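Local coordinates for mandelate racemase/muconate lactonizing enzyme-like protein (Rubrobacter xylanophilus DSM 9941, PDB 2QQ6) that binds magnesium as a member of the enolase superfamily and is probably a lyase, its exact substrate unassigned, at residues 54-58 with 72-77; 268-273 with 294-300. One frame throughout, in Å; residues are numbered along the deposited sequence.

Contact 1. Residues 54-58 with 72-77; sequences MEEQL and KMRRWN
Segment 54-58, in the loop after helix 44-53, lies against the last turns of helix 66-76, with Gln57 and Met73 closest at 7.2 Å between their CA atoms. This is helix-to-loop packing inside the N-terminal capping domain of the enolase superfamily: the chain leaves helix 44-53, runs through a loop and returns as helix 66-76. Gln57 and Trp76 form the outer layer. The side-chain amide of Gln57 lies nearly flat on the indole, the planes 14° apart, with CD 3.7 Å above the ring plane and over its centre. OE1 sits toward Trp76 CE3 and NE2 toward CZ2, while CG makes a CH-pi contact with the five-membered ring, 4.1 Å from its centroid. A bend at chi2 (-62°) folds the amide over the ring. Lys72 crosses Gln57 at about a right angle, and its NZ donates to the backbone O of Gln57 at 2.8 Å, in the carbonyl plane, with a C=O...N angle of 150°. The same ammonium has a weak, long ion pair with Glu61. Deeper in, the contact turns apolar. Both methionines are selenomethionines; SE of Met54 rests 3.7 Å from Met73 CB, and Leu58 CD1 reaches Met73 SE more loosely. Helix 86-106 backs this layer, Ile94 touching Met54, Leu91 touching Met73 and Leu98 touching Leu58. Asn77, the first residue past the helix, bonds through OD1 to Thr80 and makes a weak bond from ND2 to Met73 O. Met54 CE ends 3.5 Å from Trp76 CD1 and 3.7 Å from Asn77 OD1.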
HETATM    1  N   MSE B  54       3.238   5.441  14.985  1.00 52.59           N
HETATM    2  CA  MSE B  54       4.356   4.531  15.133  1.00 54.57           C
HETATM    3  C   MSE B  54       5.234   4.738  16.355  1.00 55.62           C
HETATM    4  O   MSE B  54       6.069   3.892  16.656  1.00 56.91           O
HETATM    5  CB  MSE B  54       5.233   4.621  13.891  1.00 56.16           C
HETATM    6  CG  MSE B  54       4.720   3.821  12.716  1.00 57.94           C
HETATM    7 SE   MSE B  54       4.826   1.917  13.111  1.00 63.22          SE
HETATM    8  CE  MSE B  54       2.913   1.591  13.440  1.00 58.91           C
ATOM      9  N   GLU B  55       5.053   5.844  17.064  1.00 56.89           N
ATOM     10  CA  GLU B  55       5.894   6.140  18.218  1.00 57.56           C
ATOM     11  C   GLU B  55       5.837   5.143  19.385  1.00 57.96           C
ATOM     12  O   GLU B  55       6.875   4.807  19.966  1.00 56.96           O
ATOM     13  CB  GLU B  55       5.587   7.556  18.713  1.00 58.54           C
ATOM     14  CG  GLU B  55       6.508   8.075  19.822  1.00 60.73           C
ATOM     15  CD  GLU B  55       6.440   9.594  19.972  1.00 62.59           C
ATOM     16  OE1 GLU B  55       5.312  10.140  19.994  1.00 62.34           O
ATOM     17  OE2 GLU B  55       7.510  10.241  20.070  1.00 63.11           O
ATOM     18  N   GLU B  56       4.645   4.658  19.725  1.00 57.92           N
ATOM     19  CA  GLU B  56       4.509   3.727  20.844  1.00 59.14           C
ATOM     20  C   GLU B  56       5.282   2.439  20.642  1.00 58.62           C
ATOM     21  O   GLU B  56       5.317   1.593  21.529  1.00 59.39           O
ATOM     22  CB  GLU B  56       3.039   3.374  21.106  1.00 61.89           C
ATOM     23  CG  GLU B  56       2.154   4.561  21.452  1.00 68.19           C
ATOM     24  CD  GLU B  56       1.533   5.225  20.219  1.00 71.34           C
ATOM     25  OE1 GLU B  56       2.227   5.333  19.175  1.00 72.24           O
ATOM     26  OE2 GLU B  56       0.353   5.651  20.302  1.00 72.43           O
ATOM     27  N   GLN B  57       5.905   2.286  19.480  1.00 57.70           N
ATOM     28  CA  GLN B  57       6.654   1.075  19.188  1.00 56.15           C
ATOM     29  C   GLN B  57       8.152   1.276  19.261  1.00 54.74           C
ATOM     30  O   GLN B  57       8.902   0.310  19.346  1.00 54.91           O
ATOM     31  CB  GLN B  57       6.277   0.555  17.800  1.00 56.37           C
ATOM     32  CG  GLN B  57       4.843   0.064  17.699  1.00 58.15           C
ATOM     33  CD  GLN B  57       4.577  -1.105  18.628  1.00 59.33           C
ATOM     34  OE1 GLN B  57       5.285  -2.114  18.588  1.00 59.44           O
ATOM     35  NE2 GLN B  57       3.555  -0.976  19.472  1.00 58.67           N
ATOM     36  N   LEU B  58       8.591   2.527  19.246  1.00 53.27           N
ATOM     37  CA  LEU B  58      10.018   2.809  19.272  1.00 52.66           C
ATOM     38  C   LEU B  58      10.594   3.212  20.622  1.00 51.90           C
ATOM     39  O   LEU B  58      11.716   2.828  20.972  1.00 51.74           O
ATOM     40  CB  LEU B  58      10.348   3.900  18.252  1.00 53.10           C
ATOM     41  CG  LEU B  58      10.064   3.578  16.784  1.00 53.33           C
ATOM     42  CD1 LEU B  58       9.071   4.589  16.233  1.00 53.72           C
ATOM     43  CD2 LEU B  58      11.367   3.593  15.978  1.00 52.31           C
ATOM     44  N   LYS B  72      10.139  -4.514  12.997  1.00 37.13           N
ATOM     45  CA  LYS B  72       9.243  -4.401  14.136  1.00 36.95           C
ATOM     46  C   LYS B  72       7.986  -3.680  13.655  1.00 37.15           C
ATOM     47  O   LYS B  72       6.864  -4.155  13.834  1.00 36.92           O
ATOM     48  CB  LYS B  72       9.937  -3.600  15.243  1.00 36.88           C
ATOM     49  CG  LYS B  72       9.058  -3.117  16.388  1.00 37.00           C
ATOM     50  CD  LYS B  72       8.936  -4.125  17.505  1.00 38.87           C
ATOM     51  CE  LYS B  72       8.351  -3.475  18.768  1.00 40.91           C
ATOM     52  NZ  LYS B  72       9.266  -2.469  19.395  1.00 40.06           N
HETATM   53  N   MSE B  73       8.190  -2.538  13.010  1.00 37.40           N
HETATM   54  CA  MSE B  73       7.072  -1.744  12.525  1.00 38.86           C
HETATM   55  C   MSE B  73       6.399  -2.384  11.329  1.00 37.64           C
HETATM   56  O   MSE B  73       5.166  -2.480  11.278  1.00 37.67           O
HETATM   57  CB  MSE B  73       7.544  -0.342  12.152  1.00 42.41           C
HETATM   58  CG  MSE B  73       8.226   0.429  13.279  1.00 46.63           C
HETATM   59 SE   MSE B  73       8.887   2.157  12.595  1.00 52.56          SE
HETATM   60  CE  MSE B  73      10.675   1.575  12.017  1.00 49.65           C
ATOM     61  N   ARG B  74       7.208  -2.824  10.370  1.00 35.50           N
ATOM     62  CA  ARG B  74       6.666  -3.450   9.175  1.00 33.42           C
ATOM     63  C   ARG B  74       5.776  -4.603   9.588  1.00 31.66           C
ATOM     64  O   ARG B  74       4.617  -4.673   9.185  1.00 31.75           O
ATOM     65  CB  ARG B  74       7.784  -3.958   8.274  1.00 34.87           C
ATOM     66  CG  ARG B  74       7.523  -3.748   6.779  1.00 35.68           C
ATOM     67  CD  ARG B  74       8.305  -4.763   5.975  1.00 36.91           C
ATOM     68  NE  ARG B  74       7.839  -6.103   6.323  1.00 39.46           N
ATOM     69  CZ  ARG B  74       8.603  -7.185   6.305  1.00 40.61           C
ATOM     70  NH1 ARG B  74       9.875  -7.077   5.949  1.00 41.35           N
ATOM     71  NH2 ARG B  74       8.102  -8.360   6.670  1.00 41.23           N
ATOM     72  N   ARG B  75       6.310  -5.503  10.405  1.00 28.82           N
ATOM     73  CA  ARG B  75       5.514  -6.628  10.858  1.00 28.21           C
ATOM     74  C   ARG B  75       4.405  -6.151  11.752  1.00 30.17           C
ATOM     75  O   ARG B  75       3.349  -6.791  11.824  1.00 31.01           O
ATOM     76  CB  ARG B  75       6.356  -7.647  11.615  1.00 25.48           C
ATOM     77  CG  ARG B  75       7.380  -8.287  10.746  1.00 23.98           C
ATOM     78  CD  ARG B  75       8.119  -9.412  11.398  1.00 20.65           C
ATOM     79  NE  ARG B  75       9.301  -9.664  10.586  1.00 22.86           N
ATOM     80  CZ  ARG B  75      10.107 -10.707  10.718  1.00 24.01           C
ATOM     81  NH1 ARG B  75       9.860 -11.625  11.645  1.00 27.16           N
ATOM     82  NH2 ARG B  75      11.171 -10.817   9.929  1.00 23.51           N
ATOM     83  N   TRP B  76       4.636  -5.030  12.436  1.00 31.97           N
ATOM     84  CA  TRP B  76       3.627  -4.501  13.338  1.00 33.37           C
ATOM     85  C   TRP B  76       2.380  -4.145  12.557  1.00 34.26           C
ATOM     86  O   TRP B  76       1.266  -4.193  13.087  1.00 33.98           O
ATOM     87  CB  TRP B  76       4.143  -3.270  14.091  1.00 34.66           C
ATOM     88  CG  TRP B  76       3.082  -2.671  14.991  1.00 36.57           C
ATOM     89  CD1 TRP B  76       2.304  -1.584  14.720  1.00 36.23           C
ATOM     90  CD2 TRP B  76       2.590  -3.217  16.228  1.00 36.61           C
ATOM     91  NE1 TRP B  76       1.355  -1.425  15.698  1.00 38.16           N
ATOM     92  CE2 TRP B  76       1.504  -2.412  16.636  1.00 37.24           C
ATOM     93  CE3 TRP B  76       2.957  -4.314  17.027  1.00 37.69           C
ATOM     94  CZ2 TRP B  76       0.772  -2.667  17.807  1.00 37.41           C
ATOM     95  CZ3 TRP B  76       2.231  -4.570  18.194  1.00 38.06           C
ATOM     96  CH2 TRP B  76       1.150  -3.748  18.569  1.00 38.58           C
ATOM     97  N   ASN B  77       2.579  -3.835  11.280  1.00 35.20           N
ATOM     98  CA  ASN B  77       1.493  -3.438  10.399  1.00 36.70           C
ATOM     99  C   ASN B  77       0.895  -4.533   9.513  1.00 36.97           C
ATOM    100  O   ASN B  77       0.198  -4.217   8.546  1.00 35.96           O
ATOM    101  CB  ASN B  77       1.974  -2.281   9.515  1.00 39.01           C
ATOM    102  CG  ASN B  77       2.224  -0.994  10.305  1.00 40.99           C
ATOM    103  OD1 ASN B  77       1.282  -0.335  10.751  1.00 43.51           O
ATOM    104  ND2 ASN B  77       3.494  -0.636  10.479  1.00 39.91           N
TER

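Contact 2. Residues 268-273 with 294-300; sequences ENVYTR and KCGGLAE. With MG (magnesium ion), chain D.
At the magnesium site, Glu268 binds the metal through OE2 at 2.0 Å, beside Asp216 and Glu242, and Lys294 reaches the same segment. The lysine chain is extended beyond CG, which carries NZ to Glu268 O at 3.0 Å, the donor tilted 29° from the carbonyl plane. NZ also makes a weak bond to Asn269 OD1, and a water accepts from NZ while donating to Glu268 OE1, so carboxylate and ammonium are linked without touching. Lys294 CE lies 3.3 Å from Tyr271 OH, and Lys294 O lies at the edge of the tyrosine ring. These segments belong to the C-terminal barrel domain, following strands 264-266 and 287-288, which pair in parallel. Farther from the metal, Glu300 OE1 accepts from Arg273 NH1 at 2.8 Å through its syn lone pair, completing a salt bridge; the oxygen lies in the guanidinium plane, although the carboxylate plane is turned 77° from it. Glu300 OE2 takes a weak bond from Arg273 N at 3.2 Å. With an alanine here, Arg273 NH1 would probably lose its in-plane carboxylate mate and the backbone N its weak acceptor. Arg273 NH2 has a second mate, Glu71.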
ATOM      1  N   GLU B 268       9.771   2.441  -9.578  1.00 37.52           N
ATOM      2  CA  GLU B 268       9.334   3.480  -8.647  1.00 39.26           C
ATOM      3  C   GLU B 268       7.960   3.232  -8.030  1.00 39.76           C
ATOM      4  O   GLU B 268       7.583   3.884  -7.058  1.00 39.85           O
ATOM      5  CB  GLU B 268       9.339   4.843  -9.334  1.00 41.22           C
ATOM      6  CG  GLU B 268       8.526   4.901 -10.609  1.00 42.92           C
ATOM      7  CD  GLU B 268       8.384   6.307 -11.123  1.00 44.52           C
ATOM      8  OE1 GLU B 268       7.779   7.130 -10.406  1.00 45.61           O
ATOM      9  OE2 GLU B 268       8.878   6.593 -12.235  1.00 45.96           O
ATOM     10  N   ASN B 269       7.208   2.293  -8.591  1.00 40.02           N
ATOM     11  CA  ASN B 269       5.888   2.006  -8.059  1.00 39.37           C
ATOM     12  C   ASN B 269       5.771   0.644  -7.386  1.00 39.09           C
ATOM     13  O   ASN B 269       4.677   0.198  -7.064  1.00 38.82           O
ATOM     14  CB  ASN B 269       4.837   2.146  -9.158  1.00 40.00           C
ATOM     15  CG  ASN B 269       4.585   3.587  -9.531  1.00 40.76           C
ATOM     16  OD1 ASN B 269       4.378   4.432  -8.661  1.00 40.41           O
ATOM     17  ND2 ASN B 269       4.599   3.878 -10.826  1.00 41.57           N
ATOM     18  N   VAL B 270       6.901  -0.013  -7.163  1.00 38.76           N
ATOM     19  CA  VAL B 270       6.897  -1.305  -6.496  1.00 39.43           C
ATOM     20  C   VAL B 270       7.619  -1.143  -5.159  1.00 38.84           C
ATOM     21  O   VAL B 270       8.692  -0.543  -5.107  1.00 38.02           O
ATOM     22  CB  VAL B 270       7.588  -2.379  -7.377  1.00 40.22           C
ATOM     23  CG1 VAL B 270       8.803  -1.790  -8.059  1.00 41.82           C
ATOM     24  CG2 VAL B 270       7.988  -3.574  -6.534  1.00 40.56           C
ATOM     25  N   TYR B 271       7.022  -1.653  -4.081  1.00 37.59           N
ATOM     26  CA  TYR B 271       7.619  -1.534  -2.749  1.00 36.52           C
ATOM     27  C   TYR B 271       8.095  -2.875  -2.198  1.00 36.14           C
ATOM     28  O   TYR B 271       7.576  -3.922  -2.572  1.00 37.12           O
ATOM     29  CB  TYR B 271       6.604  -0.977  -1.747  1.00 37.81           C
ATOM     30  CG  TYR B 271       5.789   0.214  -2.189  1.00 38.69           C
ATOM     31  CD1 TYR B 271       4.914   0.127  -3.265  1.00 39.10           C
ATOM     32  CD2 TYR B 271       5.864   1.428  -1.496  1.00 39.55           C
ATOM     33  CE1 TYR B 271       4.129   1.217  -3.641  1.00 40.47           C
ATOM     34  CE2 TYR B 271       5.086   2.524  -1.863  1.00 38.74           C
ATOM     35  CZ  TYR B 271       4.220   2.412  -2.936  1.00 39.90           C
ATOM     36  OH  TYR B 271       3.431   3.481  -3.300  1.00 40.63           O
ATOM     37  N   THR B 272       9.067  -2.831  -1.289  1.00 34.01           N
ATOM     38  CA  THR B 272       9.621  -4.021  -0.611  1.00 33.11           C
ATOM     39  C   THR B 272      10.350  -5.069  -1.426  1.00 32.53           C
ATOM     40  O   THR B 272      10.050  -5.321  -2.594  1.00 32.19           O
ATOM     41  CB  THR B 272       8.560  -4.812   0.224  1.00 31.86           C
ATOM     42  OG1 THR B 272       7.608  -5.426  -0.648  1.00 30.60           O
ATOM     43  CG2 THR B 272       7.852  -3.902   1.202  1.00 31.63           C
ATOM     44  N   ARG B 273      11.302  -5.705  -0.761  1.00 31.11           N
ATOM     45  CA  ARG B 273      12.104  -6.737  -1.375  1.00 31.37           C
ATOM     46  C   ARG B 273      11.225  -7.839  -1.951  1.00 31.86           C
ATOM     47  O   ARG B 273      11.501  -8.369  -3.025  1.00 32.88           O
ATOM     48  CB  ARG B 273      13.063  -7.314  -0.341  1.00 31.72           C
ATOM     49  CG  ARG B 273      12.396  -7.749   0.947  1.00 32.90           C
ATOM     50  CD  ARG B 273      13.430  -8.393   1.846  1.00 35.09           C
ATOM     51  NE  ARG B 273      12.892  -8.756   3.152  1.00 36.30           N
ATOM     52  CZ  ARG B 273      12.561  -7.885   4.098  1.00 35.65           C
ATOM     53  NH1 ARG B 273      12.712  -6.584   3.898  1.00 35.70           N
ATOM     54  NH2 ARG B 273      12.075  -8.322   5.246  1.00 34.92           N
ATOM     55  N   LYS B 294      10.519   5.901  -0.467  1.00 34.11           N
ATOM     56  CA  LYS B 294       9.178   5.425  -0.765  1.00 35.34           C
ATOM     57  C   LYS B 294       9.042   3.914  -0.580  1.00 37.28           C
ATOM     58  O   LYS B 294       8.060   3.442   0.004  1.00 36.51           O
ATOM     59  CB  LYS B 294       8.809   5.810  -2.199  1.00 33.63           C
ATOM     60  CG  LYS B 294       7.352   5.576  -2.588  1.00 31.90           C
ATOM     61  CD  LYS B 294       7.135   5.881  -4.077  1.00 28.96           C
ATOM     62  CE  LYS B 294       5.720   5.546  -4.526  1.00 26.40           C
ATOM     63  NZ  LYS B 294       5.543   5.785  -5.982  1.00 24.41           N
ATOM     64  N   CYS B 295      10.042   3.173  -1.059  1.00 38.30           N
ATOM     65  CA  CYS B 295      10.054   1.707  -1.013  1.00 39.69           C
ATOM     66  C   CYS B 295      10.155   1.039   0.351  1.00 40.59           C
ATOM     67  O   CYS B 295       9.505   0.022   0.586  1.00 41.42           O
ATOM     68  CB  CYS B 295      11.178   1.173  -1.888  1.00 40.09           C
ATOM     69  SG  CYS B 295      12.798   1.403  -1.163  1.00 45.46           S
ATOM     70  N   GLY B 296      10.981   1.582   1.242  1.00 41.70           N
ATOM     71  CA  GLY B 296      11.114   0.980   2.562  1.00 41.88           C
ATOM     72  C   GLY B 296      12.278   1.450   3.413  1.00 40.81           C
ATOM     73  O   GLY B 296      12.311   1.194   4.613  1.00 39.59           O
ATOM     74  N   GLY B 297      13.236   2.128   2.794  1.00 41.08           N
ATOM     75  CA  GLY B 297      14.379   2.622   3.535  1.00 41.74           C
ATOM     76  C   GLY B 297      15.686   2.242   2.887  1.00 42.20           C
ATOM     77  O   GLY B 297      15.708   1.432   1.963  1.00 43.61           O
ATOM     78  N   LEU B 298      16.776   2.823   3.377  1.00 42.45           N
ATOM     79  CA  LEU B 298      18.110   2.555   2.841  1.00 41.53           C
ATOM     80  C   LEU B 298      18.403   1.064   2.841  1.00 40.57           C
ATOM     81  O   LEU B 298      18.833   0.506   1.829  1.00 39.78           O
ATOM     82  CB  LEU B 298      19.177   3.285   3.668  1.00 42.38           C
ATOM     83  CG  LEU B 298      19.251   4.820   3.710  1.00 41.65           C
ATOM     84  CD1 LEU B 298      17.951   5.437   4.220  1.00 40.92           C
ATOM     85  CD2 LEU B 298      20.408   5.203   4.624  1.00 40.55           C
ATOM     86  N   ALA B 299      18.176   0.424   3.985  1.00 39.93           N
ATOM     87  CA  ALA B 299      18.398  -1.010   4.111  1.00 39.35           C
ATOM     88  C   ALA B 299      17.631  -1.756   3.017  1.00 38.77           C
ATOM     89  O   ALA B 299      18.222  -2.503   2.238  1.00 38.98           O
ATOM     90  CB  ALA B 299      17.953  -1.484   5.481  1.00 39.44           C
ATOM     91  N   GLU B 300      16.317  -1.543   2.959  1.00 37.41           N
ATOM     92  CA  GLU B 300      15.474  -2.179   1.948  1.00 36.18           C
ATOM     93  C   GLU B 300      16.063  -1.933   0.574  1.00 35.37           C
ATOM     94  O   GLU B 300      16.304  -2.858  -0.194  1.00 35.63           O
ATOM     95  CB  GLU B 300      14.059  -1.599   1.975  1.00 35.04           C
ATOM     96  CG  GLU B 300      13.055  -2.411   1.175  1.00 32.67           C
ATOM     97  CD  GLU B 300      12.637  -3.685   1.885  1.00 31.96           C
ATOM     98  OE1 GLU B 300      13.522  -4.409   2.394  1.00 32.67           O
ATOM     99  OE2 GLU B 300      11.425  -3.966   1.933  1.00 31.57           O
TER
HETATM  100 MG    MG D 409       9.054   8.403 -13.157  1.00 45.28          MG
HETATM  101  O   HOH W   1       6.703   7.662  -7.956  1.00 20.96           O

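Overall arrangement
Contact 1 lies in the N-terminal domain, its centre about 24 Å from the centre of the chain, and is only partly buried; contact 2 is buried in the barrel domain, its centre about 10 Å from that of the chain. Their own centres are about 17 Å apart. Contact 1 combines selenomethionine packing with an amide stacked on an indole, and a single hydrogen bond, from Lys72, crosses it. In contact 2 Glu268 links magnesium to Lys294 through a water, while Arg273 and Glu300 form a separate salt bridge. Helix 86-106 meets both, through Thr89 and Glu95 as well at contact 2. Glu71 bridges segments 72-77 and 268-273, pairing with Arg74 and Arg273, and both contacts touch the second subunit.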